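Local structure of probable transcriptional regulator, TetR family protein (Rhodococcus sp., 3BJB) at residues V25-A30 against Y60-S65; H68-V73 against S117-Q122; Q77-G82 against D139-Q144; D97-V102 against T161-L166; R108-R113 against G172-C177. The protein probably binds DNA at cis-regulatory regions through a helix-turn-helix domain, as a dimeric transcriptional regulator of the TetR family. All blocks are in the same frame, centred on the assembly; numbering follows the deposited sequence.

How the contacts relate
From the N terminus, contact 1 closes first, joining helix 22-37 to the end of helix 56-62 within the DNA-binding domain, in series with all the others. The other four cross one another: their first segments (68-73, 77-82, 97-102, 108-113) all come before any second segment, and these follow in the same order (117-122, 139-144, 161-166, 172-177). Contacts 2 and 3 share helix 66-86, tying it to helices 114-126 and 134-150. Contacts 4 and 5 join helices 95-111 and 157-179 at two levels of the regulatory domain. F63 packs on A72 to link contacts 1 and 2, and M120 packs on L110 to link contacts 2 and 5.

Contact 1 (V25-A30 against Y60-S65); sequences VRMLEA and YRYFPS
M27, a selenomethionine in this crystal, runs from helix 22-37 along the edge of F63 and ends beside Y62. Its CB already lies 4.0 Å from F63 CE2. The first torsion sets CG beside the backbone N (chi1 -67°), and the chain then stays extended as far as the selenium. SE meets the same ring carbon, 3.9 Å from F63 CE2. It stands 5.2 Å from the centroid of the F63 ring and 81° off the ring normal, a Met-aromatic contact made at the edge and not over a face. A bend at the last torsion (chi3 -103°) turns CE off the phenylalanine, and the methyl ends 4.2 Å from Y62 CD1. F63 is the first residue to leave helical geometry after helix 56-62. That helix is the second of the predicted helix-turn-helix and, as in TetR relatives, probably the one that reads the DNA; the contact joins the end of this probable recognition helix to helix 22-37, the first of the domain. L28 reaches the neighbouring part of the same ring. Its CD1 lies 3.6 Å from F63 CZ and a little farther from CE1, with the leucine side chain at about a right angle to the phenylalanine. F63 also packs on H68, L69 and A72 of helix 66-86, and its ring meets that of H24.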
# COMPACT_ATOMS: atom_id res chain seq x y z
N VAL B 25 20.17 9.28 16.80
CA VAL B 25 20.08 10.16 15.63
C VAL B 25 20.95 9.71 14.44
O VAL B 25 20.43 9.63 13.32
CB VAL B 25 20.35 11.65 15.98
CG1 VAL B 25 20.91 12.43 14.77
CG2 VAL B 25 19.09 12.31 16.51
N ARG B 26 22.24 9.43 14.67
CA ARG B 26 23.17 9.02 13.60
C ARG B 26 22.76 7.73 12.89
O ARG B 26 23.05 7.52 11.70
CB ARG B 26 24.60 8.86 14.13
CG ARG B 26 25.21 10.15 14.57
CD ARG B 26 26.72 10.11 14.57
NE ARG B 26 27.24 11.34 15.19
CZ ARG B 26 27.83 11.41 16.38
NH1 ARG B 26 28.02 10.29 17.08
NH2 ARG B 26 28.24 12.58 16.86
N MSE B 27 22.10 6.85 13.64
CA MSE B 27 21.58 5.59 13.13
C MSE B 27 20.54 5.89 12.08
O MSE B 27 20.70 5.45 10.95
CB MSE B 27 21.05 4.71 14.26
CG MSE B 27 22.17 4.24 15.19
SE MSE B 27 21.77 2.73 16.37
CE MSE B 27 21.50 3.73 18.06
N LEU B 28 19.52 6.66 12.47
CA LEU B 28 18.48 7.19 11.56
C LEU B 28 19.04 7.98 10.37
O LEU B 28 18.61 7.78 9.21
CB LEU B 28 17.51 8.08 12.34
CG LEU B 28 16.33 7.46 13.11
CD1 LEU B 28 16.56 6.03 13.56
CD2 LEU B 28 15.91 8.32 14.30
N GLU B 29 20.00 8.85 10.67
CA GLU B 29 20.70 9.65 9.68
C GLU B 29 21.20 8.76 8.56
O GLU B 29 20.77 8.89 7.39
CB GLU B 29 21.90 10.34 10.32
CG GLU B 29 22.11 11.80 9.92
CD GLU B 29 21.05 12.71 10.49
OE1 GLU B 29 21.42 13.67 11.20
OE2 GLU B 29 19.84 12.46 10.25
N ALA B 30 22.06 7.82 8.94
CA ALA B 30 22.75 6.93 8.02
C ALA B 30 21.78 6.06 7.23
O ALA B 30 22.01 5.79 6.05
CB ALA B 30 23.71 6.05 8.77
N TYR B 60 21.52 -3.57 16.16
CA TYR B 60 20.50 -4.63 16.14
C TYR B 60 19.68 -4.54 17.41
O TYR B 60 18.45 -4.67 17.39
CB TYR B 60 21.13 -6.02 15.93
CG TYR B 60 21.23 -6.44 14.49
CD1 TYR B 60 22.47 -6.73 13.90
CD2 TYR B 60 20.09 -6.55 13.69
CE1 TYR B 60 22.56 -7.13 12.56
CE2 TYR B 60 20.18 -6.95 12.34
CZ TYR B 60 21.42 -7.23 11.80
OH TYR B 60 21.51 -7.60 10.49
N ARG B 61 20.38 -4.28 18.49
CA ARG B 61 19.77 -3.94 19.77
C ARG B 61 18.69 -2.86 19.60
O ARG B 61 17.58 -2.98 20.12
CB ARG B 61 20.86 -3.44 20.71
CG ARG B 61 20.60 -3.72 22.14
CD ARG B 61 21.61 -2.99 23.00
NE ARG B 61 21.41 -3.28 24.41
CZ ARG B 61 20.38 -2.86 25.13
NH1 ARG B 61 20.30 -3.20 26.42
NH2 ARG B 61 19.42 -2.11 24.59
N TYR B 62 19.02 -1.80 18.88
CA TYR B 62 18.06 -0.73 18.75
C TYR B 62 17.05 -0.91 17.62
O TYR B 62 15.97 -0.33 17.67
CB TYR B 62 18.74 0.64 18.76
CG TYR B 62 18.86 1.15 20.16
CD1 TYR B 62 20.06 1.03 20.87
CD2 TYR B 62 17.76 1.71 20.80
CE1 TYR B 62 20.15 1.50 22.21
CE2 TYR B 62 17.84 2.18 22.10
CZ TYR B 62 19.03 2.07 22.81
OH TYR B 62 19.07 2.53 24.10
N PHE B 63 17.39 -1.71 16.62
CA PHE B 63 16.43 -2.04 15.55
C PHE B 63 16.62 -3.49 15.09
O PHE B 63 17.46 -3.77 14.25
CB PHE B 63 16.51 -1.04 14.36
CG PHE B 63 16.65 0.40 14.78
CD1 PHE B 63 15.52 1.18 15.00
CD2 PHE B 63 17.90 0.97 14.97
CE1 PHE B 63 15.65 2.51 15.41
CE2 PHE B 63 18.03 2.30 15.36
CZ PHE B 63 16.90 3.06 15.57
N PRO B 64 15.85 -4.42 15.69
CA PRO B 64 16.06 -5.85 15.48
C PRO B 64 16.12 -6.30 14.02
O PRO B 64 16.86 -7.23 13.71
CB PRO B 64 14.88 -6.49 16.22
CG PRO B 64 14.62 -5.53 17.35
CD PRO B 64 14.76 -4.18 16.66
N SER B 65 15.36 -5.67 13.12
CA SER B 65 15.62 -5.88 11.71
C SER B 65 15.53 -4.59 10.92
O SER B 65 15.19 -3.53 11.46
CB SER B 65 14.74 -6.97 11.09
OG SER B 65 13.37 -6.63 11.09

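Contact 2 (H68-V73 against S117-Q122); sequences HLFVAV and STAMIQ
With chi1 at 160°, V73 swings its CG1 branch away from the backbone N, and M120 sets its CG beside its own N (chi1 -59°), which brings the valine methyl and the selenium of this selenomethionine together. The pair lies where helix 66-86, the helix that leads out of the DNA-binding domain in TetR-family proteins, crosses helix 114-126 of the regulatory domain. The short segments cross at -110°, with their axes 8.6 Å apart at closest approach. The backbones come close at F70 and M120, whose CA atoms are 5.5 Å apart. F70 faces the second helix, and the methyl of A119 sits over one face of its ring, with F70 CD1 4.4 Å from A119 CB. At its root F70 is close too, CB lying 4.0 Å from A119 O. Where the helices cross, M120 runs on past the backbone of F70, its CG 4.3 Å from F70 O. All four residues are buried, and no hydrogen bond spans the segments. A31 and I32 of helix 22-37 cover V73, and A35 covers F70, so the DNA-binding domain meets the same junction. The V73 and M120 side chains meet at about a right angle, V73 CG1 resting 3.8 Å from M120 SE.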
# COMPACT_ATOMS: atom_id res chain seq x y z
N HIS B 68 12.26 -2.81 11.01
CA HIS B 68 12.17 -2.02 12.25
C HIS B 68 12.78 -0.65 12.05
O HIS B 68 12.20 0.37 12.43
CB HIS B 68 12.92 -2.67 13.43
CG HIS B 68 12.22 -3.83 14.07
ND1 HIS B 68 12.23 -5.10 13.53
CD2 HIS B 68 11.54 -3.93 15.25
CE1 HIS B 68 11.57 -5.92 14.33
NE2 HIS B 68 11.14 -5.23 15.38
N LEU B 69 13.99 -0.64 11.51
CA LEU B 69 14.74 0.59 11.34
C LEU B 69 13.97 1.57 10.46
O LEU B 69 13.73 2.71 10.87
CB LEU B 69 16.13 0.31 10.81
CG LEU B 69 16.94 1.47 10.30
CD1 LEU B 69 17.43 2.35 11.48
CD2 LEU B 69 18.11 0.89 9.51
N PHE B 70 13.53 1.12 9.28
CA PHE B 70 12.79 2.02 8.40
C PHE B 70 11.39 2.46 8.85
O PHE B 70 10.87 3.48 8.41
CB PHE B 70 12.82 1.51 6.98
CG PHE B 70 14.13 1.65 6.38
CD1 PHE B 70 14.60 2.89 6.01
CD2 PHE B 70 14.95 0.53 6.22
CE1 PHE B 70 15.88 3.03 5.45
CE2 PHE B 70 16.23 0.66 5.66
CZ PHE B 70 16.69 1.91 5.29
N VAL B 71 10.80 1.71 9.77
CA VAL B 71 9.59 2.14 10.44
C VAL B 71 9.91 3.28 11.39
O VAL B 71 9.21 4.28 11.42
CB VAL B 71 8.93 0.98 11.18
CG1 VAL B 71 7.93 1.50 12.23
CG2 VAL B 71 8.25 0.04 10.19
N ALA B 72 10.99 3.14 12.15
CA ALA B 72 11.48 4.22 13.00
C ALA B 72 11.91 5.43 12.17
O ALA B 72 11.77 6.55 12.63
CB ALA B 72 12.64 3.74 13.88
N VAL B 73 12.45 5.21 10.96
CA VAL B 73 12.83 6.34 10.09
C VAL B 73 11.58 7.09 9.69
O VAL B 73 11.53 8.30 9.81
CB VAL B 73 13.66 5.94 8.83
CG1 VAL B 73 13.59 7.01 7.77
CG2 VAL B 73 15.11 5.68 9.18
N SER B 117 11.49 7.29 0.25
CA SER B 117 10.06 7.08 0.46
C SER B 117 9.56 5.67 0.18
O SER B 117 8.83 5.08 0.98
CB SER B 117 9.28 8.09 -0.38
OG SER B 117 9.59 9.39 0.13
N THR B 118 10.00 5.11 -0.94
CA THR B 118 9.73 3.74 -1.24
C THR B 118 10.20 2.83 -0.13
O THR B 118 9.43 1.95 0.31
CB THR B 118 10.44 3.41 -2.52
OG1 THR B 118 10.01 4.34 -3.53
CG2 THR B 118 10.18 2.02 -2.95
N ALA B 119 11.41 2.99 0.39
CA ALA B 119 11.80 2.14 1.50
C ALA B 119 10.94 2.31 2.77
O ALA B 119 10.78 1.35 3.54
CB ALA B 119 13.26 2.33 1.84
N MSE B 120 10.40 3.50 3.00
CA MSE B 120 9.63 3.70 4.22
C MSE B 120 8.24 3.15 4.07
O MSE B 120 7.73 2.52 4.98
CB MSE B 120 9.56 5.16 4.62
CG MSE B 120 10.92 5.83 4.86
SE MSE B 120 10.72 7.70 5.45
CE MSE B 120 9.89 8.48 3.86
N ILE B 121 7.63 3.43 2.93
CA ILE B 121 6.34 2.92 2.56
C ILE B 121 6.38 1.37 2.49
O ILE B 121 5.54 0.68 3.10
CB ILE B 121 5.91 3.51 1.19
CG1 ILE B 121 5.96 5.05 1.19
CG2 ILE B 121 4.58 2.92 0.69
CD1 ILE B 121 4.79 5.75 1.83
N GLN B 122 7.34 0.78 1.79
CA GLN B 122 7.30 -0.67 1.70
C GLN B 122 7.46 -1.26 3.05
O GLN B 122 6.76 -2.21 3.37
CB GLN B 122 8.31 -1.27 0.76
CG GLN B 122 7.89 -1.09 -0.64
CD GLN B 122 8.98 -1.49 -1.62
OE1 GLN B 122 9.82 -2.38 -1.33
NE2 GLN B 122 8.98 -0.85 -2.80

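Contact 3 (Q77-G82 against D139-Q144); sequences QIDRMG and DRAFRQ
The short helical segments 77-82 and 139-144 run nearly parallel, at 11°, with axes 9.6 Å apart and the CA atoms of I78 and F142 6.7 Å from each other. They join helix 66-86 to helix 134-150 in the all-helical regulatory domain of the TetR fold. The far half of helix 66-86, beyond its crossing with helix 114-126, is here part of the helical bundle. I78 supplies the main bump. Its CG2 branch lies anti to the backbone N and points across the gap, while CG1 sits beside that N (chi1 -80°). The CG2 methyl meets A141, 3.6 Å from A141 CB, where the small alanine side chain lets it come down close to the backbone. Next to it, I78 CG2 is 4.0 Å from CD2 of the F142 ring, approaching at a slant. I78 also packs on V138 and I145, about a turn before and after this pair on helix 134-150. F142 packs as well on L103 of helix 95-111 and on V167 and W170 of helix 157-179, the last with its ring plane at about 35° to that of F142. D79, which is exposed, starts away from the second helix, but its end comes nearer: D79 OD1 is 3.9 Å from A141 CB.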
# COMPACT_ATOMS: atom_id res chain seq x y z
N GLN B 77 10.27 10.89 10.45
CA GLN B 77 10.01 11.75 9.29
C GLN B 77 8.61 12.32 9.28
O GLN B 77 8.35 13.37 8.71
CB GLN B 77 10.28 10.98 8.00
CG GLN B 77 11.76 10.80 7.77
CD GLN B 77 12.33 11.99 7.08
OE1 GLN B 77 11.84 12.40 6.01
NE2 GLN B 77 13.37 12.58 7.68
N ILE B 78 7.70 11.59 9.91
CA ILE B 78 6.37 12.06 10.14
C ILE B 78 6.42 13.10 11.26
O ILE B 78 5.74 14.11 11.19
CB ILE B 78 5.41 10.90 10.48
CG1 ILE B 78 4.99 10.19 9.19
CG2 ILE B 78 4.17 11.42 11.26
CD1 ILE B 78 4.34 8.81 9.43
N ASP B 79 7.25 12.85 12.28
CA ASP B 79 7.40 13.81 13.37
C ASP B 79 7.97 15.12 12.84
O ASP B 79 7.56 16.19 13.27
CB ASP B 79 8.31 13.28 14.49
CG ASP B 79 7.65 12.17 15.34
OD1 ASP B 79 6.41 11.99 15.28
OD2 ASP B 79 8.41 11.49 16.08
N ARG B 80 8.89 15.00 11.88
CA ARG B 80 9.64 16.15 11.36
C ARG B 80 8.78 17.05 10.49
O ARG B 80 8.99 18.26 10.45
CB ARG B 80 10.83 15.69 10.54
CG ARG B 80 12.13 16.45 10.77
CD ARG B 80 13.15 15.56 11.52
NE ARG B 80 14.54 15.98 11.34
CZ ARG B 80 15.37 15.54 10.39
NH1 ARG B 80 14.97 14.64 9.49
NH2 ARG B 80 16.61 16.00 10.33
N MSE B 81 7.82 16.45 9.78
CA MSE B 81 7.02 17.21 8.83
C MSE B 81 5.84 17.85 9.54
O MSE B 81 5.31 18.87 9.09
CB MSE B 81 6.59 16.33 7.64
CG MSE B 81 5.35 15.43 7.83
SE MSE B 81 3.62 16.36 7.51
CE MSE B 81 4.09 17.25 5.82
N GLY B 82 5.44 17.24 10.66
CA GLY B 82 4.45 17.82 11.56
C GLY B 82 4.96 19.12 12.15
O GLY B 82 4.23 20.12 12.20
N ASP B 139 0.64 5.51 12.35
CA ASP B 139 -0.78 5.83 12.21
C ASP B 139 -1.14 6.92 13.21
O ASP B 139 -1.82 7.88 12.86
CB ASP B 139 -1.65 4.61 12.48
CG ASP B 139 -1.07 3.34 11.89
OD1 ASP B 139 -0.34 3.42 10.84
OD2 ASP B 139 -1.32 2.27 12.50
N ARG B 140 -0.67 6.75 14.45
CA ARG B 140 -0.95 7.67 15.54
C ARG B 140 -0.35 9.05 15.30
O ARG B 140 -1.03 10.08 15.45
CB ARG B 140 -0.44 7.10 16.87
CG ARG B 140 -1.25 5.94 17.46
CD ARG B 140 -0.86 5.67 18.96
NE ARG B 140 0.54 5.21 19.06
CZ ARG B 140 1.30 5.24 20.15
NH1 ARG B 140 0.84 5.69 21.32
NH2 ARG B 140 2.55 4.80 20.06
N ALA B 141 0.92 9.07 14.89
CA ALA B 141 1.64 10.33 14.73
C ALA B 141 0.97 11.08 13.62
O ALA B 141 0.80 12.28 13.69
CB ALA B 141 3.10 10.11 14.41
N PHE B 142 0.54 10.33 12.62
CA PHE B 142 -0.06 10.92 11.46
C PHE B 142 -1.40 11.51 11.81
O PHE B 142 -1.57 12.73 11.82
CB PHE B 142 -0.19 9.88 10.36
CG PHE B 142 0.02 10.45 9.02
CD1 PHE B 142 -0.69 9.99 7.93
CD2 PHE B 142 0.91 11.51 8.86
CE1 PHE B 142 -0.52 10.57 6.65
CE2 PHE B 142 1.10 12.13 7.59
CZ PHE B 142 0.40 11.65 6.48
N ARG B 143 -2.32 10.64 12.14
CA ARG B 143 -3.58 11.01 12.70
C ARG B 143 -3.54 12.29 13.58
O ARG B 143 -4.46 13.12 13.49
CB ARG B 143 -4.08 9.81 13.49
CG ARG B 143 -5.55 9.78 13.83
CD ARG B 143 -5.74 8.81 14.96
NE ARG B 143 -4.95 9.27 16.10
CZ ARG B 143 -4.63 8.51 17.15
NH1 ARG B 143 -5.01 7.23 17.21
NH2 ARG B 143 -3.90 9.04 18.14
N GLN B 144 -2.52 12.46 14.44
CA GLN B 144 -2.42 13.68 15.27
C GLN B 144 -1.98 14.96 14.55
O GLN B 144 -2.21 16.05 15.05
CB GLN B 144 -1.50 13.49 16.48
CG GLN B 144 -2.19 12.96 17.70
CD GLN B 144 -3.18 13.94 18.31
OE1 GLN B 144 -3.97 13.56 19.16
NE2 GLN B 144 -3.13 15.21 17.88

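Contact 4 (D97-V102 against T161-L166); sequences DAVYNV and TALRLL
V99 and L166 point at each other across the gap between their helices, and their methyl ends meet with the two side chains set obliquely. At chi1 173° the CG1 branch of V99 extends away from the backbone N, and it is this branch that touches. L166 also starts out anti to its N; with chi2 56° turning CD1 aside, CD2 stays anti to CA and extends the chain toward the valine, so that V99 CG1 and L166 CD2 lie 3.7 Å apart. L163 sits one turn earlier on the same helix and leaves the backbone along the side of the interface; its end comes round to the valine, with CD2 4.3 Å from V99 CG1. V99 CG1 thus faces the CD2 methyls of two leucines a turn apart. The backbones stay well separated, the CA atoms of V99 and L163 being 9.4 Å from each other, and the contact is small, burying 84 Å² in total. It belongs to the helical core of the C-terminal regulatory domain, where helix 95-111 packs toward helix 157-179. M146 of helix 134-150 touches both V99 and L166, and L199, just past helix 184-198, touches V99, L163 and L166, so the three residues are buried on several sides. The opposite side of helix 157-179 faces the second subunit: R164 makes a salt bridge to D190 of that chain, consistent with the dimer interface that the last two long helices usually form in TetR regulators. On the other helix, D97 makes a salt bridge to R192 of helix 184-198.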
# COMPACT_ATOMS: atom_id res chain seq x y z
N ASP B 97 -10.16 20.94 4.32
CA ASP B 97 -9.11 21.68 3.65
C ASP B 97 -7.74 21.63 4.34
O ASP B 97 -6.69 21.42 3.69
CB ASP B 97 -9.53 23.12 3.61
CG ASP B 97 -9.03 23.82 2.42
OD1 ASP B 97 -7.99 24.52 2.57
OD2 ASP B 97 -9.68 23.63 1.35
N ALA B 98 -7.74 21.88 5.64
CA ALA B 98 -6.50 21.89 6.37
C ALA B 98 -5.85 20.51 6.24
O ALA B 98 -4.63 20.38 6.13
CB ALA B 98 -6.75 22.25 7.81
N VAL B 99 -6.69 19.49 6.21
CA VAL B 99 -6.23 18.13 6.22
C VAL B 99 -5.70 17.82 4.83
O VAL B 99 -4.62 17.28 4.66
CB VAL B 99 -7.35 17.17 6.67
CG1 VAL B 99 -6.91 15.76 6.50
CG2 VAL B 99 -7.74 17.43 8.14
N TYR B 100 -6.45 18.23 3.83
CA TYR B 100 -5.91 18.26 2.49
C TYR B 100 -4.51 18.89 2.43
O TYR B 100 -3.64 18.35 1.77
CB TYR B 100 -6.84 19.02 1.56
CG TYR B 100 -6.29 19.04 0.19
CD1 TYR B 100 -6.08 17.84 -0.50
CD2 TYR B 100 -5.94 20.23 -0.43
CE1 TYR B 100 -5.58 17.82 -1.77
CE2 TYR B 100 -5.42 20.23 -1.73
CZ TYR B 100 -5.25 19.01 -2.39
OH TYR B 100 -4.73 18.94 -3.66
N ASN B 101 -4.31 20.03 3.08
CA ASN B 101 -3.02 20.72 2.99
C ASN B 101 -1.84 19.96 3.60
O ASN B 101 -0.71 20.08 3.13
CB ASN B 101 -3.07 22.14 3.59
CG ASN B 101 -3.93 23.12 2.77
OD1 ASN B 101 -4.63 23.96 3.35
ND2 ASN B 101 -3.87 23.01 1.44
N VAL B 102 -2.09 19.19 4.65
CA VAL B 102 -1.03 18.40 5.24
C VAL B 102 -0.65 17.24 4.31
O VAL B 102 0.54 16.91 4.15
CB VAL B 102 -1.36 17.87 6.69
CG1 VAL B 102 -2.12 18.87 7.48
CG2 VAL B 102 -2.12 16.55 6.67
N THR B 161 -12.32 7.13 12.46
CA THR B 161 -12.60 6.18 11.40
C THR B 161 -12.32 6.84 10.05
O THR B 161 -11.47 6.36 9.30
CB THR B 161 -14.05 5.62 11.54
OG1 THR B 161 -14.12 4.79 12.70
CG2 THR B 161 -14.47 4.80 10.34
N ALA B 162 -12.99 7.96 9.79
CA ALA B 162 -12.78 8.72 8.53
C ALA B 162 -11.31 8.96 8.22
O ALA B 162 -10.85 8.70 7.11
CB ALA B 162 -13.55 10.04 8.55
N LEU B 163 -10.57 9.42 9.22
CA LEU B 163 -9.14 9.67 9.05
C LEU B 163 -8.31 8.40 8.92
O LEU B 163 -7.19 8.46 8.46
CB LEU B 163 -8.62 10.52 10.19
CG LEU B 163 -9.20 11.93 10.23
CD1 LEU B 163 -8.99 12.55 11.60
CD2 LEU B 163 -8.61 12.81 9.12
N ARG B 164 -8.82 7.26 9.37
CA ARG B 164 -8.06 6.03 9.24
C ARG B 164 -8.25 5.58 7.80
O ARG B 164 -7.29 5.22 7.13
CB ARG B 164 -8.53 4.97 10.25
CG ARG B 164 -7.43 3.94 10.65
CD ARG B 164 -7.98 2.62 11.26
NE ARG B 164 -9.26 2.87 11.89
CZ ARG B 164 -10.41 2.38 11.44
NH1 ARG B 164 -10.40 1.59 10.38
NH2 ARG B 164 -11.55 2.68 12.03
N LEU B 165 -9.49 5.66 7.31
CA LEU B 165 -9.77 5.48 5.88
C LEU B 165 -8.96 6.41 4.94
O LEU B 165 -8.50 5.99 3.88
CB LEU B 165 -11.27 5.62 5.62
CG LEU B 165 -12.21 4.59 6.28
CD1 LEU B 165 -13.68 4.91 5.96
CD2 LEU B 165 -11.92 3.19 5.85
N LEU B 166 -8.78 7.68 5.33
CA LEU B 166 -8.00 8.60 4.51
C LEU B 166 -6.52 8.17 4.42
O LEU B 166 -6.06 7.88 3.33
CB LEU B 166 -8.14 10.05 4.98
CG LEU B 166 -7.59 11.20 4.13
CD1 LEU B 166 -8.13 11.22 2.69
CD2 LEU B 166 -7.84 12.56 4.80

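Contact 5 (R108-R113 against G172-C177); sequences RGLLRR and GVIQSC. With SO4 (sulfate ion), chain N.
I174 pushes its CG2 branch, which lies anti to the backbone N, into the hollow between L110 and L111. On one flank of that methyl is L110, whose CD2 lies 4.0 Å from I174 CG2, the two side chains crossing at about a right angle. On the other flank L111 CD1 is 4.2 Å from I174 CG2. L111 in turn puts CD1 into the hollow between I174 and C177, which lie a turn apart. With SG anti to its backbone N (chi1 -151°), C177 turns its sulfur toward the leucine, and L111 CD1 lies 3.8 Å from C177 SG. L111 CD1 is also 4.0 Å from C177 CB, and L111 CD2 4.1 Å from C177 SG. The contact is entirely apolar. R108 starts out away from the second segment, and its chain, extended from CG to NE, carries the guanidinium to a sulfate, probably from the crystallisation liquor, which lies at its edge near its plane. The hydrogen bond from R108 NH1 to sulfate O1 is doubtful at 2.5 Å, and that from NH2 is weak; NH1 also makes a salt bridge to E188. Around the contact, I184 and A187 of helix 184-198 cover L111 and C177, M120 and I121 of helix 114-126 cover L110, and V173 and S176, on another side of helix 157-179, pack on Q168 of the second subunit.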
# COMPACT_ATOMS: atom_id res chain seq x y z
N ARG B 108 4.24 15.69 -1.32
CA ARG B 108 5.26 16.40 -2.03
C ARG B 108 6.64 16.07 -1.52
O ARG B 108 7.49 15.68 -2.30
CB ARG B 108 4.98 17.89 -2.08
CG ARG B 108 4.04 18.23 -3.22
CD ARG B 108 3.58 19.65 -3.08
NE ARG B 108 2.48 19.91 -4.00
CZ ARG B 108 1.81 21.04 -4.06
NH1 ARG B 108 0.86 21.17 -4.96
NH2 ARG B 108 2.14 22.03 -3.26
N GLY B 109 6.84 16.17 -0.21
CA GLY B 109 8.12 15.82 0.40
C GLY B 109 8.55 14.36 0.31
O GLY B 109 9.73 14.08 0.27
N LEU B 110 7.60 13.44 0.27
CA LEU B 110 7.87 12.03 -0.06
C LEU B 110 8.29 11.83 -1.50
O LEU B 110 9.29 11.15 -1.78
CB LEU B 110 6.63 11.17 0.20
CG LEU B 110 6.57 10.13 1.32
CD1 LEU B 110 7.16 10.62 2.62
CD2 LEU B 110 5.11 9.81 1.55
N LEU B 111 7.51 12.39 -2.43
CA LEU B 111 7.78 12.28 -3.85
C LEU B 111 9.09 12.94 -4.25
O LEU B 111 9.60 12.63 -5.31
CB LEU B 111 6.64 12.88 -4.64
CG LEU B 111 5.50 12.06 -5.26
CD1 LEU B 111 5.34 10.59 -4.84
CD2 LEU B 111 4.26 12.81 -4.95
N ARG B 112 9.64 13.81 -3.40
CA ARG B 112 10.93 14.47 -3.68
C ARG B 112 12.15 13.57 -3.46
O ARG B 112 13.23 13.86 -3.96
CB ARG B 112 11.12 15.71 -2.81
CG ARG B 112 10.25 16.94 -3.12
CD ARG B 112 10.96 18.26 -2.65
NE ARG B 112 10.74 18.68 -1.25
CZ ARG B 112 11.48 18.31 -0.19
NH1 ARG B 112 12.54 17.47 -0.33
NH2 ARG B 112 11.17 18.78 1.03
N ARG B 113 12.00 12.52 -2.66
CA ARG B 113 13.03 11.48 -2.51
C ARG B 113 12.32 10.15 -2.64
O ARG B 113 11.88 9.57 -1.63
CB ARG B 113 13.76 11.56 -1.17
CG ARG B 113 14.35 12.94 -0.88
CD ARG B 113 13.94 13.39 0.51
NE ARG B 113 15.02 13.20 1.47
CZ ARG B 113 14.86 13.25 2.78
NH1 ARG B 113 13.64 13.46 3.30
NH2 ARG B 113 15.91 13.08 3.58
N GLY B 172 -2.03 4.31 -0.42
CA GLY B 172 -2.20 3.65 -1.71
C GLY B 172 -1.84 4.56 -2.87
O GLY B 172 -1.13 4.14 -3.79
N VAL B 173 -2.29 5.82 -2.79
CA VAL B 173 -2.08 6.76 -3.87
C VAL B 173 -0.60 7.02 -4.05
O VAL B 173 -0.11 7.09 -5.21
CB VAL B 173 -2.82 8.08 -3.60
CG1 VAL B 173 -2.62 9.03 -4.76
CG2 VAL B 173 -4.35 7.83 -3.29
N ILE B 174 0.12 7.18 -2.93
CA ILE B 174 1.56 7.42 -3.00
C ILE B 174 2.27 6.23 -3.63
O ILE B 174 3.07 6.39 -4.55
CB ILE B 174 2.20 7.70 -1.63
CG1 ILE B 174 1.40 8.73 -0.88
CG2 ILE B 174 3.58 8.32 -1.84
CD1 ILE B 174 1.52 10.08 -1.49
N GLN B 175 1.96 5.04 -3.13
CA GLN B 175 2.61 3.83 -3.56
C GLN B 175 2.46 3.77 -5.07
O GLN B 175 3.42 3.52 -5.82
CB GLN B 175 1.89 2.64 -2.90
CG GLN B 175 2.79 1.51 -2.37
CD GLN B 175 2.07 0.62 -1.31
OE1 GLN B 175 0.89 0.82 -1.03
NE2 GLN B 175 2.79 -0.37 -0.75
N SER B 176 1.23 4.04 -5.49
CA SER B 176 0.84 4.08 -6.87
C SER B 176 1.62 5.09 -7.73
O SER B 176 2.06 4.78 -8.84
CB SER B 176 -0.65 4.33 -6.92
OG SER B 176 -1.02 4.64 -8.22
N CYS B 177 1.77 6.28 -7.16
CA CYS B 177 2.60 7.34 -7.68
C CYS B 177 4.09 6.99 -7.82
O CYS B 177 4.69 7.22 -8.85
CB CYS B 177 2.46 8.55 -6.76
SG CYS B 177 2.70 10.12 -7.60
S SO4 N . -0.45 24.70 -4.83
O1 SO4 N . 0.32 23.61 -5.42
O2 SO4 N . -0.62 25.75 -5.82
O3 SO4 N . -1.77 24.19 -4.41
O4 SO4 N . 0.31 25.24 -3.70